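Local coordinates for protein pyridoxal kinase (Entamoeba histolytica, PDB 4S1H) that probably phosphorylates pyridoxal to pyridoxal 5'-phosphate at the expense of ATP, as expected of a ribokinase-like vitamin B6 kinase, at residues Ile209-Ile223 / Thr244-Ile258. Sequence-based numbering, arbitrary orientation.
Sequences IEGDFTGVGDTLTYI and TLQTILRNTVGTAEI. With ADP (adenosine-5'-diphosphate), chain C.
Helices 216-223 and 244-250 run roughly antiparallel, at 143° and with axes 10.7 Å apart, and the loops 209-215 and 251-258 lie against each other beside them. This is part of the nucleotide site of the ribokinase-like fold, and ADP lies against both segments. Leu249 is central to the packing. Leu249 CD2 lies over the centre of one face of the Phe213 ring, 3.7 Å from the centroid, a CH-pi contact. The same methyl meets Val216 CG1. Leu249 CD1 touches the adenine at ADP C4, 3.6 Å away. The two branches of Leu249 thus serve protein and base separately. Phe213 turns its ring edge to the adenine amino group N6. Val216 also splits its branches: CG1 goes to Leu249 and Ile258 CG2, and CG2 to C8 of the base. Ile209 reads the adenine with its backbone. Ile209 N donates to ADP N1 at 2.8 Å, nearly straight at 168°, and Ile209 O accepts from N6. With CG1 beside its own backbone N (chi1 -64°), the Ile209 side chain carries CD1 to Leu249 CB and Arg250 CG. Gly217 N, at the start of its helix, donates to the beta-phosphate oxygen O2B. Farther along, Leu245 CD2 packs on Leu220 CB at 3.8 Å, and Leu245 CD1 meets Thr219 CG2. A water bridges the loops, within hydrogen-bonding distance of Thr214 O and Glu257 OE1, and accepts from Ile258 N. At the N-cap residue, Gly215 O takes two bonds from opposite faces of its plane, from Thr219 N and from Thr219 OG1 at 2.8 Å.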
ATOM      1  N   ILE A 209       7.822  25.333   8.321  1.00 35.44           N
ATOM      2  CA  ILE A 209       7.993  24.605   9.568  1.00 31.47           C
ATOM      3  C   ILE A 209       9.406  24.039   9.510  1.00 35.82           C
ATOM      4  O   ILE A 209       9.814  23.504   8.484  1.00 35.69           O
ATOM      5  CB  ILE A 209       6.960  23.461   9.688  1.00 32.47           C
ATOM      6  CG1 ILE A 209       5.539  24.035   9.758  1.00 33.87           C
ATOM      7  CG2 ILE A 209       7.276  22.591  10.896  1.00 35.55           C
ATOM      8  CD1 ILE A 209       4.433  23.007   9.626  1.00 40.01           C
ATOM      9  N   GLU A 210      10.157  24.165  10.600  1.00 33.40           N
ATOM     10  CA  GLU A 210      11.557  23.729  10.611  1.00 42.90           C
ATOM     11  C   GLU A 210      11.719  22.234  10.332  1.00 36.96           C
ATOM     12  O   GLU A 210      11.027  21.403  10.931  1.00 37.66           O
ATOM     13  CB  GLU A 210      12.244  24.070  11.939  1.00 58.47           C
ATOM     14  CG  GLU A 210      12.643  25.546  12.054  1.00 68.47           C
ATOM     15  CD  GLU A 210      13.571  26.007  10.934  1.00 69.37           C
ATOM     16  OE1 GLU A 210      14.408  25.205  10.458  1.00 85.62           O
ATOM     17  OE2 GLU A 210      13.449  27.176  10.517  1.00 89.37           O
ATOM     18  N   GLY A 211      12.623  21.916   9.404  1.00 42.15           N
ATOM     19  CA  GLY A 211      12.866  20.541   8.951  1.00 40.30           C
ATOM     20  C   GLY A 211      12.798  20.446   7.442  1.00 41.36           C
ATOM     21  O   GLY A 211      12.054  21.208   6.804  1.00 41.90           O
ATOM     22  N   ASP A 212      13.561  19.504   6.871  1.00 41.85           N
ATOM     23  CA  ASP A 212      13.318  19.049   5.483  1.00 56.64           C
ATOM     24  C   ASP A 212      12.653  17.666   5.576  1.00 35.43           C
ATOM     25  O   ASP A 212      13.225  16.706   6.112  1.00 45.62           O
ATOM     26  CB  ASP A 212      14.540  19.030   4.540  1.00 67.15           C
ATOM     27  CG  ASP A 212      14.148  19.190   3.046  1.00 83.42           C
ATOM     28  OD1 ASP A 212      13.612  20.250   2.649  1.00 60.40           O
ATOM     29  OD2 ASP A 212      14.388  18.256   2.251  1.00 65.95           O
ATOM     30  N   PHE A 213      11.424  17.600   5.067  1.00 42.92           N
ATOM     31  CA  PHE A 213      10.564  16.432   5.238  1.00 34.64           C
ATOM     32  C   PHE A 213      10.598  15.619   3.954  1.00 32.58           C
ATOM     33  O   PHE A 213      10.838  16.156   2.856  1.00 53.80           O
ATOM     34  CB  PHE A 213       9.126  16.881   5.558  1.00 28.46           C
ATOM     35  CG  PHE A 213       8.996  17.576   6.886  1.00 27.32           C
ATOM     36  CD1 PHE A 213       8.913  16.830   8.078  1.00 24.54           C
ATOM     37  CD2 PHE A 213       8.978  18.970   6.966  1.00 28.53           C
ATOM     38  CE1 PHE A 213       8.788  17.461   9.297  1.00 31.04           C
ATOM     39  CE2 PHE A 213       8.869  19.605   8.191  1.00 29.64           C
ATOM     40  CZ  PHE A 213       8.783  18.856   9.362  1.00 31.69           C
ATOM     41  N   THR A 214      10.367  14.317   4.112  1.00 33.45           N
ATOM     42  CA  THR A 214      10.360  13.404   3.001  1.00 29.62           C
ATOM     43  C   THR A 214       8.916  12.883   2.818  1.00 26.41           C
ATOM     44  O   THR A 214       8.170  12.720   3.781  1.00 32.10           O
ATOM     45  CB  THR A 214      11.386  12.277   3.255  1.00 54.24           C
ATOM     46  OG1 THR A 214      12.697  12.855   3.389  1.00 45.11           O
ATOM     47  CG2 THR A 214      11.393  11.271   2.120  1.00 36.76           C
ATOM     48  N   GLY A 215       8.517  12.721   1.572  1.00 23.35           N
ATOM     49  CA  GLY A 215       7.143  12.315   1.235  1.00 20.60           C
ATOM     50  C   GLY A 215       6.074  13.397   1.258  1.00 23.52           C
ATOM     51  O   GLY A 215       4.878  13.116   1.091  1.00 21.47           O
ATOM     52  N   VAL A 216       6.470  14.641   1.473  1.00 19.24           N
ATOM     53  CA  VAL A 216       5.468  15.712   1.590  1.00 20.08           C
ATOM     54  C   VAL A 216       4.837  16.073   0.255  1.00 20.81           C
ATOM     55  O   VAL A 216       3.622  16.264   0.145  1.00 18.38           O
ATOM     56  CB  VAL A 216       6.021  16.974   2.298  1.00 21.32           C
ATOM     57  CG1 VAL A 216       6.030  16.752   3.787  1.00 27.31           C
ATOM     58  CG2 VAL A 216       7.420  17.372   1.812  1.00 26.14           C
ATOM     59  N   GLY A 217       5.655  16.161  -0.785  1.00 17.05           N
ATOM     60  CA  GLY A 217       5.143  16.373  -2.115  1.00 18.29           C
ATOM     61  C   GLY A 217       4.251  15.254  -2.583  1.00 15.96           C
ATOM     62  O   GLY A 217       3.257  15.491  -3.250  1.00 16.71           O
ATOM     63  N   ASP A 218       4.632  14.025  -2.255  1.00 17.31           N
ATOM     64  CA  ASP A 218       3.794  12.879  -2.601  1.00 16.60           C
ATOM     65  C   ASP A 218       2.430  12.967  -1.896  1.00 14.62           C
ATOM     66  O   ASP A 218       1.384  12.729  -2.506  1.00 17.04           O
ATOM     67  CB  ASP A 218       4.524  11.564  -2.230  1.00 20.33           C
ATOM     68  CG  ASP A 218       5.909  11.446  -2.899  1.00 32.92           C
ATOM     69  OD1 ASP A 218       6.113  12.086  -3.975  1.00 35.99           O
ATOM     70  OD2 ASP A 218       6.793  10.724  -2.349  1.00 19.35           O
ATOM     71  N   THR A 219       2.458  13.281  -0.615  1.00 14.45           N
ATOM     72  CA  THR A 219       1.247  13.418   0.189  1.00 15.67           C
ATOM     73  C   THR A 219       0.363  14.512  -0.402  1.00 18.42           C
ATOM     74  O   THR A 219      -0.820  14.304  -0.617  1.00 15.65           O
ATOM     75  CB  THR A 219       1.619  13.684   1.645  1.00 19.52           C
ATOM     76  OG1 THR A 219       2.347  12.556   2.147  1.00 20.21           O
ATOM     77  CG2 THR A 219       0.406  13.968   2.497  1.00 24.31           C
ATOM     78  N   LEU A 220       0.946  15.661  -0.732  1.00 14.58           N
ATOM     79  CA  LEU A 220       0.178  16.714  -1.413  1.00 18.24           C
ATOM     80  C   LEU A 220      -0.523  16.210  -2.684  1.00 18.03           C
ATOM     81  O   LEU A 220      -1.722  16.473  -2.892  1.00 18.10           O
ATOM     82  CB  LEU A 220       1.062  17.938  -1.772  1.00 15.98           C
ATOM     83  CG  LEU A 220       0.419  19.069  -2.620  1.00 21.25           C
ATOM     84  CD1 LEU A 220      -0.819  19.638  -1.957  1.00 26.81           C
ATOM     85  CD2 LEU A 220       1.439  20.145  -2.904  1.00 20.47           C
ATOM     86  N   THR A 221       0.229  15.512  -3.529  1.00 14.56           N
ATOM     87  CA  THR A 221      -0.260  15.005  -4.786  1.00 15.55           C
ATOM     88  C   THR A 221      -1.518  14.148  -4.560  1.00 13.94           C
ATOM     89  O   THR A 221      -2.524  14.356  -5.256  1.00 13.88           O
ATOM     90  CB  THR A 221       0.816  14.155  -5.461  1.00 21.07           C
ATOM     91  OG1 THR A 221       1.873  14.995  -5.930  1.00 21.30           O
ATOM     92  CG2 THR A 221       0.265  13.340  -6.627  1.00 24.03           C
ATOM     93  N   TYR A 222      -1.475  13.209  -3.619  1.00 15.82           N
ATOM     94  CA  TYR A 222      -2.631  12.295  -3.455  1.00 13.85           C
ATOM     95  C   TYR A 222      -3.822  12.920  -2.736  1.00 14.23           C
ATOM     96  O   TYR A 222      -4.957  12.609  -3.062  1.00 14.42           O
ATOM     97  CB  TYR A 222      -2.211  10.974  -2.806  1.00 13.37           C
ATOM     98  CG  TYR A 222      -1.327  10.203  -3.749  1.00 13.46           C
ATOM     99  CD1 TYR A 222      -1.862   9.556  -4.880  1.00 15.15           C
ATOM    100  CD2 TYR A 222       0.031  10.134  -3.545  1.00 14.43           C
ATOM    101  CE1 TYR A 222      -1.034   8.869  -5.775  1.00 14.94           C
ATOM    102  CE2 TYR A 222       0.858   9.455  -4.435  1.00 18.61           C
ATOM    103  CZ  TYR A 222       0.317   8.841  -5.539  1.00 16.40           C
ATOM    104  OH  TYR A 222       1.114   8.163  -6.423  1.00 25.09           O
ATOM    105  N   ILE A 223      -3.582  13.871  -1.840  1.00 16.17           N
ATOM    106  CA  ILE A 223      -4.720  14.572  -1.216  1.00 14.42           C
ATOM    107  C   ILE A 223      -5.394  15.469  -2.275  1.00 13.87           C
ATOM    108  O   ILE A 223      -6.621  15.458  -2.411  1.00 13.61           O
ATOM    109  CB  ILE A 223      -4.332  15.390   0.029  1.00 15.35           C
ATOM    110  CG1 ILE A 223      -3.754  14.461   1.122  1.00 17.83           C
ATOM    111  CG2 ILE A 223      -5.570  16.094   0.586  1.00 15.48           C
ATOM    112  CD1 ILE A 223      -3.111  15.178   2.298  1.00 20.04           C
ATOM    113  N   THR A 244      -4.384  20.419   5.058  1.00 16.64           N
ATOM    114  CA  THR A 244      -4.235  19.109   5.682  1.00 17.21           C
ATOM    115  C   THR A 244      -2.760  18.772   5.880  1.00 17.51           C
ATOM    116  O   THR A 244      -2.364  18.292   6.939  1.00 17.12           O
ATOM    117  CB  THR A 244      -4.969  18.056   4.856  1.00 18.42           C
ATOM    118  OG1 THR A 244      -6.367  18.372   4.871  1.00 17.37           O
ATOM    119  CG2 THR A 244      -4.754  16.651   5.416  1.00 17.86           C
ATOM    120  N   LEU A 245      -1.933  19.116   4.897  1.00 16.52           N
ATOM    121  CA  LEU A 245      -0.490  18.882   5.031  1.00 18.46           C
ATOM    122  C   LEU A 245       0.140  19.669   6.181  1.00 18.15           C
ATOM    123  O   LEU A 245       1.003  19.141   6.903  1.00 18.92           O
ATOM    124  CB  LEU A 245       0.210  19.196   3.711  1.00 21.51           C
ATOM    125  CG  LEU A 245       1.588  18.614   3.386  1.00 33.72           C
ATOM    126  CD1 LEU A 245       1.861  17.216   3.908  1.00 29.67           C
ATOM    127  CD2 LEU A 245       1.752  18.634   1.872  1.00 48.96           C
ATOM    128  N   GLN A 246      -0.262  20.930   6.391  1.00 19.98           N
ATOM    129  CA  GLN A 246       0.241  21.691   7.542  1.00 23.18           C
ATOM    130  C   GLN A 246      -0.108  21.001   8.835  1.00 21.71           C
ATOM    131  O   GLN A 246       0.718  20.876   9.733  1.00 23.64           O
ATOM    132  CB  GLN A 246      -0.293  23.135   7.575  1.00 28.72           C
ATOM    133  CG  GLN A 246       0.386  24.079   6.620  1.00 58.83           C
ATOM    134  CD  GLN A 246       1.896  24.194   6.856  1.00 82.18           C
ATOM    135  OE1 GLN A 246       2.707  23.560   6.202  1.00 26.83           O
ATOM    136  NE2 GLN A 246       2.266  25.005   7.839  1.00 97.10           N
ATOM    137  N   THR A 247      -1.327  20.462   8.917  1.00 20.26           N
ATOM    138  CA  THR A 247      -1.732  19.720  10.093  1.00 22.17           C
ATOM    139  C   THR A 247      -0.840  18.497  10.320  1.00 21.85           C
ATOM    140  O   THR A 247      -0.415  18.257  11.452  1.00 23.29           O
ATOM    141  CB  THR A 247      -3.203  19.291   9.992  1.00 21.74           C
ATOM    142  OG1 THR A 247      -4.012  20.468   9.919  1.00 27.56           O
ATOM    143  CG2 THR A 247      -3.618  18.441  11.205  1.00 27.66           C
ATOM    144  N   ILE A 248      -0.540  17.752   9.261  1.00 19.60           N
ATOM    145  CA  ILE A 248       0.319  16.579   9.369  1.00 18.75           C
ATOM    146  C   ILE A 248       1.709  16.970   9.849  1.00 19.75           C
ATOM    147  O   ILE A 248       2.249  16.355  10.767  1.00 20.79           O
ATOM    148  CB  ILE A 248       0.423  15.797   8.050  1.00 19.07           C
ATOM    149  CG1 ILE A 248      -0.941  15.210   7.663  1.00 17.28           C
ATOM    150  CG2 ILE A 248       1.468  14.677   8.144  1.00 19.26           C
ATOM    151  CD1 ILE A 248      -1.010  14.757   6.229  1.00 18.20           C
ATOM    152  N   LEU A 249       2.260  18.024   9.257  1.00 19.01           N
ATOM    153  CA  LEU A 249       3.613  18.438   9.627  1.00 19.91           C
ATOM    154  C   LEU A 249       3.732  19.003  11.039  1.00 20.88           C
ATOM    155  O   LEU A 249       4.699  18.713  11.752  1.00 21.69           O
ATOM    156  CB  LEU A 249       4.141  19.451   8.630  1.00 19.50           C
ATOM    157  CG  LEU A 249       4.318  18.840   7.266  1.00 19.17           C
ATOM    158  CD1 LEU A 249       4.765  19.923   6.337  1.00 19.32           C
ATOM    159  CD2 LEU A 249       5.348  17.715   7.264  1.00 22.08           C
ATOM    160  N   ARG A 250       2.752  19.815  11.454  1.00 23.25           N
ATOM    161  CA  ARG A 250       2.706  20.314  12.842  1.00 24.25           C
ATOM    162  C   ARG A 250       2.670  19.168  13.833  1.00 24.09           C
ATOM    163  O   ARG A 250       3.181  19.277  14.948  1.00 24.83           O
ATOM    164  CB  ARG A 250       1.525  21.268  13.070  1.00 27.35           C
ATOM    165  CG  ARG A 250       1.752  22.668  12.475  1.00 30.44           C
ATOM    166  CD  ARG A 250       0.653  23.652  12.786  1.00 45.75           C
ATOM    167  NE  ARG A 250       0.732  24.873  11.969  1.00 39.96           N
ATOM    168  CZ  ARG A 250      -0.031  25.951  12.150  1.00 74.09           C
ATOM    169  NH1 ARG A 250      -0.933  25.997  13.130  1.00101.80           N
ATOM    170  NH2 ARG A 250       0.117  27.002  11.347  1.00122.12           N
ATOM    171  N   ASN A 251       2.083  18.047  13.417  1.00 23.32           N
ATOM    172  CA  ASN A 251       2.003  16.872  14.260  1.00 23.44           C
ATOM    173  C   ASN A 251       3.047  15.791  14.021  1.00 25.19           C
ATOM    174  O   ASN A 251       2.910  14.675  14.525  1.00 24.23           O
ATOM    175  CB  ASN A 251       0.591  16.302  14.146  1.00 23.05           C
ATOM    176  CG  ASN A 251      -0.406  17.209  14.821  1.00 23.31           C
ATOM    177  OD1 ASN A 251      -0.560  17.167  16.050  1.00 24.32           O
ATOM    178  ND2 ASN A 251      -1.037  18.068  14.051  1.00 22.47           N
ATOM    179  N   THR A 252       4.109  16.141  13.302  1.00 27.06           N
ATOM    180  CA  THR A 252       5.184  15.221  12.997  1.00 25.70           C
ATOM    181  C   THR A 252       6.366  15.550  13.884  1.00 35.05           C
ATOM    182  O   THR A 252       6.767  16.706  13.977  1.00 36.47           O
ATOM    183  CB  THR A 252       5.561  15.321  11.512  1.00 23.79           C
ATOM    184  OG1 THR A 252       4.458  14.905  10.723  1.00 21.43           O
ATOM    185  CG2 THR A 252       6.775  14.505  11.190  1.00 24.62           C
ATOM    186  N   VAL A 253       6.907  14.530  14.550  1.00 33.88           N
ATOM    187  CA  VAL A 253       7.998  14.731  15.518  1.00 40.85           C
ATOM    188  C   VAL A 253       9.395  14.678  14.906  1.00 47.81           C
ATOM    189  O   VAL A 253      10.195  15.582  15.170  1.00 56.29           O
ATOM    190  CB  VAL A 253       7.840  13.798  16.742  1.00 47.99           C
ATOM    191  CG1 VAL A 253       9.072  13.848  17.641  1.00 49.60           C
ATOM    192  CG2 VAL A 253       6.584  14.192  17.516  1.00 67.30           C
ATOM    193  N   GLY A 254       9.697  13.669  14.091  1.00 40.65           N
ATOM    194  CA  GLY A 254      10.999  13.647  13.404  1.00 56.22           C
ATOM    195  C   GLY A 254      10.983  14.509  12.155  1.00 51.01           C
ATOM    196  O   GLY A 254      10.057  15.291  11.918  1.00 51.78           O
ATOM    197  N   THR A 255      12.037  14.391  11.363  1.00 55.54           N
ATOM    198  CA  THR A 255      11.956  14.731   9.942  1.00 64.79           C
ATOM    199  C   THR A 255      12.135  13.485   9.070  1.00 66.10           C
ATOM    200  O   THR A 255      11.933  13.565   7.854  1.00 52.31           O
ATOM    201  CB  THR A 255      12.964  15.828   9.554  1.00 76.41           C
ATOM    202  OG1 THR A 255      14.277  15.440   9.963  1.00119.44           O
ATOM    203  CG2 THR A 255      12.592  17.147  10.226  1.00 47.41           C
ATOM    204  N   ALA A 256      12.472  12.349   9.702  1.00 46.11           N
ATOM    205  CA  ALA A 256      12.670  11.075   9.021  1.00 37.63           C
ATOM    206  C   ALA A 256      11.408  10.643   8.274  1.00 37.46           C
ATOM    207  O   ALA A 256      11.480  10.305   7.086  1.00 40.74           O
ATOM    208  CB  ALA A 256      13.097   9.987  10.017  1.00 35.43           C
ATOM    209  N   GLU A 257      10.263  10.674   8.975  1.00 42.16           N
ATOM    210  CA  GLU A 257       8.970  10.211   8.429  1.00 29.77           C
ATOM    211  C   GLU A 257       7.798  11.086   8.864  1.00 26.11           C
ATOM    212  O   GLU A 257       7.715  11.458  10.042  1.00 31.64           O
ATOM    213  CB  GLU A 257       8.673   8.784   8.887  1.00 31.05           C
ATOM    214  CG  GLU A 257       9.722   7.756   8.511  1.00 30.34           C
ATOM    215  CD  GLU A 257       9.818   7.425   7.035  1.00 28.13           C
ATOM    216  OE1 GLU A 257       8.969   7.844   6.175  1.00 26.59           O
ATOM    217  OE2 GLU A 257      10.751   6.642   6.740  1.00 36.54           O
ATOM    218  N   ILE A 258       6.930  11.441   7.909  1.00 26.97           N
ATOM    219  CA  ILE A 258       5.723  12.214   8.207  1.00 24.20           C
ATOM    220  C   ILE A 258       4.715  11.352   8.932  1.00 25.88           C
ATOM    221  O   ILE A 258       4.667  10.122   8.737  1.00 29.13           O
ATOM    222  CB  ILE A 258       5.076  12.861   6.961  1.00 27.05           C
ATOM    223  CG1 ILE A 258       4.721  11.810   5.906  1.00 35.06           C
ATOM    224  CG2 ILE A 258       6.000  13.948   6.407  1.00 34.00           C
ATOM    225  CD1 ILE A 258       3.921  12.341   4.750  1.00 44.44           C
TER
HETATM  226  PB  ADP C 301       8.552  17.840  -2.520  1.00 22.47           P
HETATM  227  O1B ADP C 301       9.807  18.670  -2.375  1.00 24.27           O
HETATM  228  O2B ADP C 301       8.536  16.614  -1.622  1.00 23.92           O
HETATM  229  O3B ADP C 301       8.207  17.616  -3.960  1.00 24.92           O
HETATM  230  PA  ADP C 301       7.403  20.266  -1.424  1.00 22.51           P
HETATM  231  O1A ADP C 301       7.082  21.193  -2.565  1.00 20.89           O
HETATM  232  O2A ADP C 301       8.668  20.458  -0.656  1.00 19.50           O
HETATM  233  O3A ADP C 301       7.346  18.734  -1.951  1.00 21.49           O
HETATM  234  O5' ADP C 301       6.204  20.260  -0.390  1.00 23.04           O
HETATM  235  C5' ADP C 301       4.858  20.009  -0.737  1.00 23.46           C
HETATM  236  C4' ADP C 301       4.008  20.814   0.205  1.00 21.40           C
HETATM  237  O4' ADP C 301       4.298  20.427   1.548  1.00 19.68           O
HETATM  238  C3' ADP C 301       4.333  22.301   0.120  1.00 20.93           C
HETATM  239  O3' ADP C 301       3.515  22.955  -0.857  1.00 19.42           O
HETATM  240  C2' ADP C 301       4.078  22.760   1.523  1.00 17.94           C
HETATM  241  O2' ADP C 301       2.693  23.025   1.696  1.00 23.55           O
HETATM  242  C1' ADP C 301       4.441  21.565   2.387  1.00 21.82           C
HETATM  243  N9  ADP C 301       5.801  21.602   2.973  1.00 19.29           N
HETATM  244  C8  ADP C 301       6.905  20.937   2.607  1.00 23.93           C
HETATM  245  N7  ADP C 301       7.953  21.220   3.421  1.00 24.79           N
HETATM  246  C5  ADP C 301       7.501  22.084   4.341  1.00 25.28           C
HETATM  247  C6  ADP C 301       8.069  22.786   5.515  1.00 18.32           C
HETATM  248  N6  ADP C 301       9.367  22.603   5.837  1.00 28.07           N
HETATM  249  N1  ADP C 301       7.250  23.607   6.206  1.00 25.86           N
HETATM  250  C2  ADP C 301       5.942  23.789   5.866  1.00 38.32           C
HETATM  251  N3  ADP C 301       5.363  23.173   4.815  1.00 23.35           N
HETATM  252  C4  ADP C 301       6.085  22.328   4.041  1.00 22.17           C
HETATM  253  O   HOH W   1       7.954  10.263   5.182  1.00 26.32           O